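Local coordinates for FAD-dependent pyridine nucleotide-disulphide oxidoreductase (Desulfovibrio vulgaris, PDB 3IWA), which probably uses FAD to pass electrons between a pyridine nucleotide and a further acceptor, as expected of a pyridine nucleotide-disulphide oxidoreductase, at residues V150-S155 with A179-I184; R273-V278 with C295-N300; G363-N368 with D393-R398. All blocks are in the same frame, centred on the assembly; numbering follows the deposited sequence.

Contact 1: residues V150-S155 with A179-I184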
loop_
_atom_site.group_PDB
_atom_site.type_symbol
_atom_site.label_atom_id
_atom_site.label_comp_id
_atom_site.label_asym_id
_atom_site.label_seq_id
_atom_site.Cartn_x
_atom_site.Cartn_y
_atom_site.Cartn_z
ATOM N N VAL A 150 -21.479 1.549 23.121
ATOM C CA VAL A 150 -22.940 1.591 22.890
ATOM C C VAL A 150 -23.427 0.252 22.318
ATOM O O VAL A 150 -24.406 -0.297 22.802
ATOM C CB VAL A 150 -23.364 2.787 21.970
ATOM C CG1 VAL A 150 -24.780 2.596 21.393
ATOM C CG2 VAL A 150 -23.259 4.095 22.723
ATOM N N GLN A 151 -22.712 -0.277 21.323
ATOM C CA GLN A 151 -23.085 -1.537 20.651
ATOM C C GLN A 151 -23.192 -2.722 21.617
ATOM O O GLN A 151 -24.102 -3.544 21.492
ATOM C CB GLN A 151 -22.086 -1.887 19.541
ATOM C CG GLN A 151 -22.247 -1.089 18.271
ATOM C CD GLN A 151 -21.042 -1.172 17.337
ATOM O OE1 GLN A 151 -20.278 -2.145 17.337
ATOM N NE2 GLN A 151 -20.884 -0.149 16.515
ATOM N N HIS A 152 -22.256 -2.805 22.567
ATOM C CA HIS A 152 -22.218 -3.912 23.543
ATOM C C HIS A 152 -23.019 -3.625 24.826
ATOM O O HIS A 152 -23.150 -4.506 25.673
ATOM C CB HIS A 152 -20.757 -4.330 23.860
ATOM C CG HIS A 152 -20.049 -4.974 22.698
ATOM N ND1 HIS A 152 -19.724 -4.282 21.548
ATOM C CD2 HIS A 152 -19.620 -6.246 22.497
ATOM C CE1 HIS A 152 -19.120 -5.093 20.692
ATOM N NE2 HIS A 152 -19.046 -6.293 21.242
ATOM N N ALA A 153 -23.573 -2.422 24.961
ATOM C CA ALA A 153 -24.460 -2.097 26.107
ATOM C C ALA A 153 -25.929 -2.412 25.794
ATOM O O ALA A 153 -26.762 -2.543 26.698
ATOM C CB ALA A 153 -24.306 -0.630 26.512
ATOM N N ILE A 154 -26.232 -2.495 24.499
ATOM C CA ILE A 154 -27.536 -2.958 24.016
ATOM C C ILE A 154 -27.559 -4.496 24.035
ATOM O O ILE A 154 -26.519 -5.166 23.864
ATOM C CB ILE A 154 -27.830 -2.453 22.567
ATOM C CG1 ILE A 154 -27.943 -0.926 22.543
ATOM C CG2 ILE A 154 -29.095 -3.115 21.982
ATOM C CD1 ILE A 154 -27.579 -0.321 21.221
ATOM N N SER A 155 -28.754 -5.032 24.250
ATOM C CA SER A 155 -29.003 -6.472 24.189
ATOM C C SER A 155 -30.365 -6.711 23.534
ATOM O O SER A 155 -31.137 -5.765 23.297
ATOM C CB SER A 155 -28.934 -7.111 25.590
ATOM O OG SER A 155 -29.894 -6.562 26.482
ATOM N N ALA A 179 -28.183 -2.665 12.869
ATOM C CA ALA A 179 -29.023 -3.518 12.022
ATOM C C ALA A 179 -28.512 -4.958 11.979
ATOM O O ALA A 179 -29.298 -5.897 11.937
ATOM C CB ALA A 179 -29.152 -2.947 10.617
ATOM N N ASP A 180 -27.197 -5.144 12.035
ATOM C CA ASP A 180 -26.609 -6.476 11.812
ATOM C C ASP A 180 -26.410 -7.324 13.069
ATOM O O ASP A 180 -26.624 -8.525 13.034
ATOM C CB ASP A 180 -25.274 -6.342 11.066
ATOM C CG ASP A 180 -25.139 -7.332 9.938
ATOM O OD1 ASP A 180 -26.149 -7.583 9.238
ATOM O OD2 ASP A 180 -24.025 -7.855 9.747
ATOM N N MET A 181 -25.959 -6.715 14.163
ATOM C CA MET A 181 -25.775 -7.447 15.418
ATOM C C MET A 181 -27.118 -7.671 16.068
ATOM O O MET A 181 -27.328 -8.698 16.699
ATOM C CB MET A 181 -24.923 -6.680 16.444
ATOM C CG MET A 181 -23.420 -6.516 16.148
ATOM S SD MET A 181 -22.723 -5.116 17.109
ATOM C CE MET A 181 -22.732 -5.718 18.797
ATOM N N TRP A 182 -28.018 -6.701 15.956
ATOM C CA TRP A 182 -29.212 -6.727 16.778
ATOM C C TRP A 182 -30.538 -6.672 16.045
ATOM O O TRP A 182 -31.580 -6.707 16.702
ATOM C CB TRP A 182 -29.172 -5.572 17.765
ATOM C CG TRP A 182 -28.015 -5.594 18.677
ATOM C CD1 TRP A 182 -27.072 -4.622 18.817
ATOM C CD2 TRP A 182 -27.666 -6.633 19.596
ATOM N NE1 TRP A 182 -26.155 -4.987 19.771
ATOM C CE2 TRP A 182 -26.495 -6.218 20.264
ATOM C CE3 TRP A 182 -28.225 -7.875 19.917
ATOM C CZ2 TRP A 182 -25.870 -6.999 21.231
ATOM C CZ3 TRP A 182 -27.610 -8.648 20.885
ATOM C CH2 TRP A 182 -26.444 -8.209 21.530
ATOM N N GLY A 183 -30.526 -6.591 14.713
ATOM C CA GLY A 183 -31.789 -6.466 13.955
ATOM C C GLY A 183 -32.662 -5.239 14.277
ATOM O O GLY A 183 -33.891 -5.253 14.116
ATOM N N ILE A 184 -32.019 -4.166 14.710
ATOM C CA ILE A 184 -32.698 -2.927 15.031
ATOM C C ILE A 184 -33.077 -2.228 13.738
ATOM O O ILE A 184 -32.261 -2.112 12.827
ATOM C CB ILE A 184 -31.783 -2.024 15.893
ATOM C CG1 ILE A 184 -31.523 -2.685 17.255
ATOM C CG2 ILE A 184 -32.410 -0.686 16.094
ATOM C CD1 ILE A 184 -30.402 -2.037 18.085
#
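Gln151 and Met181 face each other where two helices run out at their C-terminal ends, their CA atoms 8.3 Å apart, and the chains draw closer beyond, with the CA atoms of Ser155 and Trp182 7.4 Å apart. Trp182 NE1 gives a hydrogen bond of 3.0 Å to Gln151 O, which lies close to the ring plane and takes the N-H within its own carbonyl plane. The bond helps set the turn of the indole, which has atoms over both faces. Ile154 CG2 sits over the five-membered ring, 4.1 Å from its centroid, and Ser155 CA over the six-membered ring, both as CH-pi contacts; against the opposite face lies CB of the adjacent Met181. The Met181 chain bends at its last torsion (chi3 70°), bringing CE to 3.7 Å from Gln151 O and over one face of the His152 ring, whose ND1 is bonded to Glu148 O. Ile154 CG2 also touches Ile184 CD1, and both residues pack on Leu178 of helix 169-182. The two segments lead toward strands 161-165 and 185-189, neighbours in a parallel sheet whose Gly166-Gly171 turn is consistent with a Rossmann-type dinucleotide-binding domain.

Contact 2: residues R273-V278 with C295-N300; sequences RGAIIV and CVTIPN
Ile276 pairs with Val296 in a short parallel bridge, and the backbone of Ile276 makes both of its hydrogen bonds. Its N-H goes to Cys295 O at 2.7 Å, with the donor in the carbonyl plane, while Ile276 O receives the N-H of Thr297 at 3.0 Å, this donor tilted 32° from the carbonyl plane. Each carbonyl is approached by a CA-H as well: Ala275 CA lies 3.5 Å from Cys295 O, and Val296 CA 3.2 Å from Ile276 O. The touching parts run 52° apart in direction, and the pairing is short. A water links the strands further on, donating one hydrogen bond to Val278 O and another to Thr297 O. Strand 296-299 is the middle member of a small mixed sheet, with 276-277 on one flank and 306-307 antiparallel on the other. Just before Cys295 the chain has left strand 289-291 through a Gly-Asp sequence that in relatives reaches the FAD; no flavin is modelled here. Apolar contacts fall on both faces of the pairing. On the face of Ile276 and Val296, Val296 CG1 meets Val278 CG1 at 4.0 Å, the two side chains crossing at about a right angle, and Ile276, Val278 and Val296 all rest on Ala291. Ile276 CD1 also touches Cys295 SG. On the other face Ile277 and Thr297 lie side by side, CG1 of the former 3.7 Å from CG2 of the latter. OG1 of Thr297 stands anti to the backbone N (chi1 175°), where it is bonded to Gly307 O of strand 306-307; the methyl CG2 lies between the backbone N and the carbonyl carbon. Ala275 CB packs against the peptide joining Val296 to Thr297.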
loop_
_atom_site.group_PDB
_atom_site.type_symbol
_atom_site.label_atom_id
_atom_site.label_comp_id
_atom_site.label_asym_id
_atom_site.label_seq_id
_atom_site.Cartn_x
_atom_site.Cartn_y
_atom_site.Cartn_z
ATOM N N ARG A 273 -11.245 26.864 15.790
ATOM C CA ARG A 273 -12.132 25.735 16.063
ATOM C C ARG A 273 -12.039 25.284 17.555
ATOM O O ARG A 273 -12.859 24.499 18.032
ATOM C CB ARG A 273 -11.693 24.613 15.101
ATOM C CG ARG A 273 -12.639 23.443 14.840
ATOM C CD ARG A 273 -11.848 22.151 14.385
ATOM N NE ARG A 273 -11.145 22.287 13.090
ATOM C CZ ARG A 273 -11.615 21.881 11.896
ATOM N NH1 ARG A 273 -10.871 22.053 10.803
ATOM N NH2 ARG A 273 -12.815 21.305 11.775
ATOM N N GLY A 274 -11.031 25.796 18.275
ATOM C CA GLY A 274 -10.707 25.367 19.652
ATOM C C GLY A 274 -9.720 24.201 19.755
ATOM O O GLY A 274 -9.506 23.667 20.842
ATOM N N ALA A 275 -9.137 23.780 18.628
ATOM C CA ALA A 275 -8.211 22.644 18.640
ATOM C C ALA A 275 -6.880 23.133 19.179
ATOM O O ALA A 275 -6.423 24.201 18.807
ATOM C CB ALA A 275 -8.046 22.027 17.241
ATOM N N ILE A 276 -6.282 22.366 20.086
ATOM C CA ILE A 276 -4.964 22.688 20.647
ATOM C C ILE A 276 -3.890 22.602 19.548
ATOM O O ILE A 276 -3.823 21.615 18.805
ATOM C CB ILE A 276 -4.621 21.731 21.777
ATOM C CG1 ILE A 276 -5.578 21.914 22.967
ATOM C CG2 ILE A 276 -3.196 21.904 22.213
ATOM C CD1 ILE A 276 -5.444 20.840 24.011
ATOM N N ILE A 277 -3.077 23.650 19.434
ATOM C CA ILE A 277 -2.057 23.722 18.418
ATOM C C ILE A 277 -0.814 23.083 18.987
ATOM O O ILE A 277 -0.343 23.480 20.041
ATOM C CB ILE A 277 -1.790 25.169 17.990
ATOM C CG1 ILE A 277 -3.012 25.755 17.276
ATOM C CG2 ILE A 277 -0.526 25.285 17.078
ATOM C CD1 ILE A 277 -2.848 27.259 16.984
ATOM N N VAL A 278 -0.295 22.079 18.284
ATOM C CA VAL A 278 0.937 21.399 18.683
ATOM C C VAL A 278 1.999 21.400 17.584
ATOM O O VAL A 278 1.695 21.426 16.394
ATOM C CB VAL A 278 0.646 19.958 19.098
ATOM C CG1 VAL A 278 -0.290 19.958 20.310
ATOM C CG2 VAL A 278 0.046 19.178 17.942
ATOM N N CYS A 295 -8.282 16.378 20.158
ATOM C CA CYS A 295 -8.318 17.716 20.744
ATOM C C CYS A 295 -7.300 18.643 20.111
ATOM O O CYS A 295 -7.229 19.815 20.468
ATOM C CB CYS A 295 -8.127 17.671 22.251
ATOM S SG CYS A 295 -6.548 17.033 22.936
ATOM N N VAL A 296 -6.548 18.130 19.135
ATOM C CA VAL A 296 -5.496 18.886 18.491
ATOM C C VAL A 296 -5.734 19.100 16.999
ATOM O O VAL A 296 -6.492 18.378 16.365
ATOM C CB VAL A 296 -4.092 18.197 18.681
ATOM C CG1 VAL A 296 -3.782 17.952 20.181
ATOM C CG2 VAL A 296 -3.999 16.858 17.914
ATOM N N THR A 297 -5.055 20.117 16.469
ATOM C CA THR A 297 -4.857 20.321 15.041
ATOM C C THR A 297 -3.425 19.976 14.681
ATOM O O THR A 297 -2.526 20.301 15.414
ATOM C CB THR A 297 -5.128 21.792 14.553
ATOM O OG1 THR A 297 -4.792 21.920 13.152
ATOM C CG2 THR A 297 -4.298 22.829 15.353
ATOM N N ILE A 298 -3.245 19.301 13.552
ATOM C CA ILE A 298 -1.929 19.022 12.989
ATOM C C ILE A 298 -1.978 19.302 11.477
ATOM O O ILE A 298 -3.037 19.361 10.898
ATOM C CB ILE A 298 -1.538 17.578 13.168
ATOM C CG1 ILE A 298 -2.586 16.673 12.526
ATOM C CG2 ILE A 298 -1.389 17.261 14.628
ATOM C CD1 ILE A 298 -2.316 15.227 12.696
ATOM N N PRO A 299 -0.815 19.485 10.841
ATOM C CA PRO A 299 -0.786 19.844 9.422
ATOM C C PRO A 299 -1.492 18.824 8.538
ATOM O O PRO A 299 -1.293 17.610 8.696
ATOM C CB PRO A 299 0.701 19.850 9.099
ATOM C CG PRO A 299 1.380 20.049 10.408
ATOM C CD PRO A 299 0.540 19.293 11.370
ATOM N N ASN A 300 -2.348 19.299 7.650
ATOM C CA ASN A 300 -2.884 18.433 6.638
ATOM C C ASN A 300 -1.753 18.261 5.651
ATOM O O ASN A 300 -1.330 19.242 5.073
ATOM C CB ASN A 300 -4.100 19.079 5.969
ATOM C CG ASN A 300 -4.727 18.194 4.907
ATOM O OD1 ASN A 300 -4.081 17.807 3.941
ATOM N ND2 ASN A 300 -5.971 17.875 5.087
HETATM O O HOH W 1 -0.508 21.957 14.918
#

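Contact 3: residues G363-N368 with D393-R398; sequences GYDAVN and DRPTRR
Asp365 and Arg394 are opposite charges that come near each other without forming a salt bridge, their side chains crossing at a slant: Asp365 OD1 stops 4.0 Å from Arg394 NE, near the guanidinium plane, and the carboxylate and guanidinium planes are turned 47° apart. What joins the two residues is the backbone, Arg394 N giving Asp365 O a nearly straight hydrogen bond of 3.0 Å. Asp365 is also the centre of an inverse gamma turn, closed by a weak bond from Ala366 N to Tyr364 O. Its OD2 lies against the aliphatic start of the arginine, 3.7 Å from Arg394 CB, and Val367 CG1 lies over one face of the guanidinium and meets Arg394 CG at 4.0 Å. The bond from Arg394 flanks the antiparallel, non-hydrogen-bonded pair of Ala366 with Asp393, whose CA atoms are 4.5 Å apart. The Asp393 carboxylate divides its two oxygens. OD1 comes to the edge of the Tyr364 ring, 3.7 Å from CD1, with the two planes 77° apart. OD2 accepts the Thr396 hydroxyl at 2.7 Å through its anti lone pair, and Thr396 OG1 in turn receives the N-H of Arg398 in an ST turn. Together with the bond from Asp393 N to Arg398 O, this shapes the reversal between strands 386-393 and 399-406. Strand 366-372 is the outermost strand of this antiparallel sheet within the chain. Tyr364 and Asp393 lean on Leu400 of strand 399-406; Val367, Arg394 and Arg397 touch Leu461 of helix 449-461, to whose Asp458 Arg397 is joined by a salt bridge.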
loop_
_atom_site.group_PDB
_atom_site.type_symbol
_atom_site.label_atom_id
_atom_site.label_comp_id
_atom_site.label_asym_id
_atom_site.label_seq_id
_atom_site.Cartn_x
_atom_site.Cartn_y
_atom_site.Cartn_z
ATOM N N GLY A 363 -10.489 25.170 -3.317
ATOM C CA GLY A 363 -10.145 25.955 -4.489
ATOM C C GLY A 363 -9.077 25.384 -5.414
ATOM O O GLY A 363 -8.412 26.142 -6.115
ATOM N N TYR A 364 -8.876 24.064 -5.406
ATOM C CA TYR A 364 -8.039 23.435 -6.434
ATOM C C TYR A 364 -8.897 23.281 -7.663
ATOM O O TYR A 364 -10.082 22.941 -7.556
ATOM C CB TYR A 364 -7.516 22.016 -6.036
ATOM C CG TYR A 364 -6.486 22.027 -4.950
ATOM C CD1 TYR A 364 -5.149 22.278 -5.227
ATOM C CD2 TYR A 364 -6.861 21.818 -3.627
ATOM C CE1 TYR A 364 -4.210 22.318 -4.208
ATOM C CE2 TYR A 364 -5.946 21.861 -2.618
ATOM C CZ TYR A 364 -4.631 22.108 -2.904
ATOM O OH TYR A 364 -3.768 22.139 -1.847
ATOM N N ASP A 365 -8.292 23.496 -8.814
ATOM C CA ASP A 365 -8.882 23.110 -10.077
ATOM C C ASP A 365 -8.747 21.582 -10.243
ATOM O O ASP A 365 -7.924 21.094 -10.987
ATOM C CB ASP A 365 -8.165 23.887 -11.199
ATOM C CG ASP A 365 -8.698 23.570 -12.613
ATOM O OD1 ASP A 365 -9.734 22.881 -12.759
ATOM O OD2 ASP A 365 -8.034 24.028 -13.574
ATOM N N ALA A 366 -9.582 20.828 -9.543
ATOM C CA ALA A 366 -9.388 19.395 -9.411
ATOM C C ALA A 366 -10.285 18.628 -10.322
ATOM O O ALA A 366 -11.371 19.066 -10.627
ATOM C CB ALA A 366 -9.668 18.969 -7.996
ATOM N N VAL A 367 -9.852 17.434 -10.702
ATOM C CA VAL A 367 -10.682 16.546 -11.482
ATOM C C VAL A 367 -10.727 15.174 -10.829
ATOM O O VAL A 367 -9.744 14.690 -10.294
ATOM C CB VAL A 367 -10.209 16.477 -12.968
ATOM C CG1 VAL A 367 -8.744 16.806 -13.095
ATOM C CG2 VAL A 367 -10.448 15.131 -13.545
ATOM N N ASN A 368 -11.895 14.570 -10.857
ATOM C CA ASN A 368 -12.109 13.256 -10.346
ATOM C C ASN A 368 -12.079 12.256 -11.499
ATOM O O ASN A 368 -12.946 12.281 -12.376
ATOM C CB ASN A 368 -13.474 13.208 -9.671
ATOM C CG ASN A 368 -13.595 12.102 -8.639
ATOM O OD1 ASN A 368 -14.630 11.457 -8.540
ATOM N ND2 ASN A 368 -12.561 11.901 -7.845
ATOM N N ASP A 393 -4.911 17.560 -9.154
ATOM C CA ASP A 393 -4.871 18.961 -9.430
ATOM C C ASP A 393 -4.427 19.202 -10.874
ATOM O O ASP A 393 -3.331 18.816 -11.227
ATOM C CB ASP A 393 -3.878 19.659 -8.512
ATOM C CG ASP A 393 -3.879 21.175 -8.701
ATOM O OD1 ASP A 393 -4.987 21.723 -8.832
ATOM O OD2 ASP A 393 -2.798 21.802 -8.694
ATOM N N ARG A 394 -5.242 19.875 -11.684
ATOM C CA ARG A 394 -4.884 20.121 -13.097
ATOM C C ARG A 394 -3.522 20.763 -13.346
ATOM O O ARG A 394 -2.691 20.177 -14.033
ATOM C CB ARG A 394 -5.963 20.917 -13.840
ATOM C CG ARG A 394 -6.982 20.056 -14.580
ATOM C CD ARG A 394 -7.737 20.836 -15.680
ATOM N NE ARG A 394 -9.107 20.335 -15.788
ATOM C CZ ARG A 394 -9.522 19.373 -16.626
ATOM N NH1 ARG A 394 -8.688 18.787 -17.493
ATOM N NH2 ARG A 394 -10.811 19.000 -16.608
ATOM N N PRO A 395 -3.280 21.963 -12.808
ATOM C CA PRO A 395 -2.019 22.643 -13.154
ATOM C C PRO A 395 -0.708 22.045 -12.654
ATOM O O PRO A 395 0.351 22.277 -13.255
ATOM C CB PRO A 395 -2.174 24.046 -12.545
ATOM C CG PRO A 395 -3.499 24.054 -11.803
ATOM C CD PRO A 395 -4.293 22.887 -12.272
ATOM N N THR A 396 -0.736 21.348 -11.534
ATOM C CA THR A 396 0.495 20.765 -10.974
ATOM C C THR A 396 0.620 19.285 -11.327
ATOM O O THR A 396 1.684 18.711 -11.222
ATOM C CB THR A 396 0.468 20.862 -9.461
ATOM O OG1 THR A 396 -0.708 20.184 -8.977
ATOM C CG2 THR A 396 0.453 22.346 -9.026
ATOM N N ARG A 397 -0.501 18.691 -11.718
ATOM C CA ARG A 397 -0.645 17.259 -11.860
ATOM C C ARG A 397 -0.489 16.518 -10.510
ATOM O O ARG A 397 -0.211 15.342 -10.500
ATOM C CB ARG A 397 0.331 16.707 -12.909
ATOM C CG ARG A 397 0.204 17.335 -14.282
ATOM C CD ARG A 397 1.309 16.822 -15.265
ATOM N NE ARG A 397 1.057 15.461 -15.757
ATOM C CZ ARG A 397 0.247 15.145 -16.774
ATOM N NH1 ARG A 397 -0.446 16.078 -17.444
ATOM N NH2 ARG A 397 0.104 13.881 -17.134
ATOM N N ARG A 398 -0.679 17.195 -9.384
ATOM C CA ARG A 398 -0.524 16.537 -8.066
ATOM C C ARG A 398 -1.736 15.680 -7.809
ATOM O O ARG A 398 -2.851 16.040 -8.195
ATOM C CB ARG A 398 -0.428 17.523 -6.941
ATOM C CG ARG A 398 0.932 17.998 -6.644
ATOM C CD ARG A 398 0.900 18.895 -5.391
ATOM N NE ARG A 398 0.453 18.170 -4.203
ATOM C CZ ARG A 398 -0.239 18.702 -3.193
ATOM N NH1 ARG A 398 -0.604 19.977 -3.208
ATOM N NH2 ARG A 398 -0.586 17.937 -2.164
#

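The three contacts follow one another along the chain, each closing before the next begins, so none nests or crosses. Contact 1 closes a loop with 23 residues between its segments, bringing together consecutive helices of the probable nucleotide-binding domain. Contact 2 closes a shorter excursion, 16 residues, through strand 289-291, and so ties a small mixed sheet to the parallel sheet ending in that strand. Contact 3 closes 24 residues, partly unmodelled, joining an outer strand of the dimerisation domain to the turn after its neighbour. Contacts 1 and 2 have centres 34 Å apart, on opposite sides of the chain's centre, whereas the nearest atoms of contacts 2 and 3 are about 7 Å apart although they belong to different family regions.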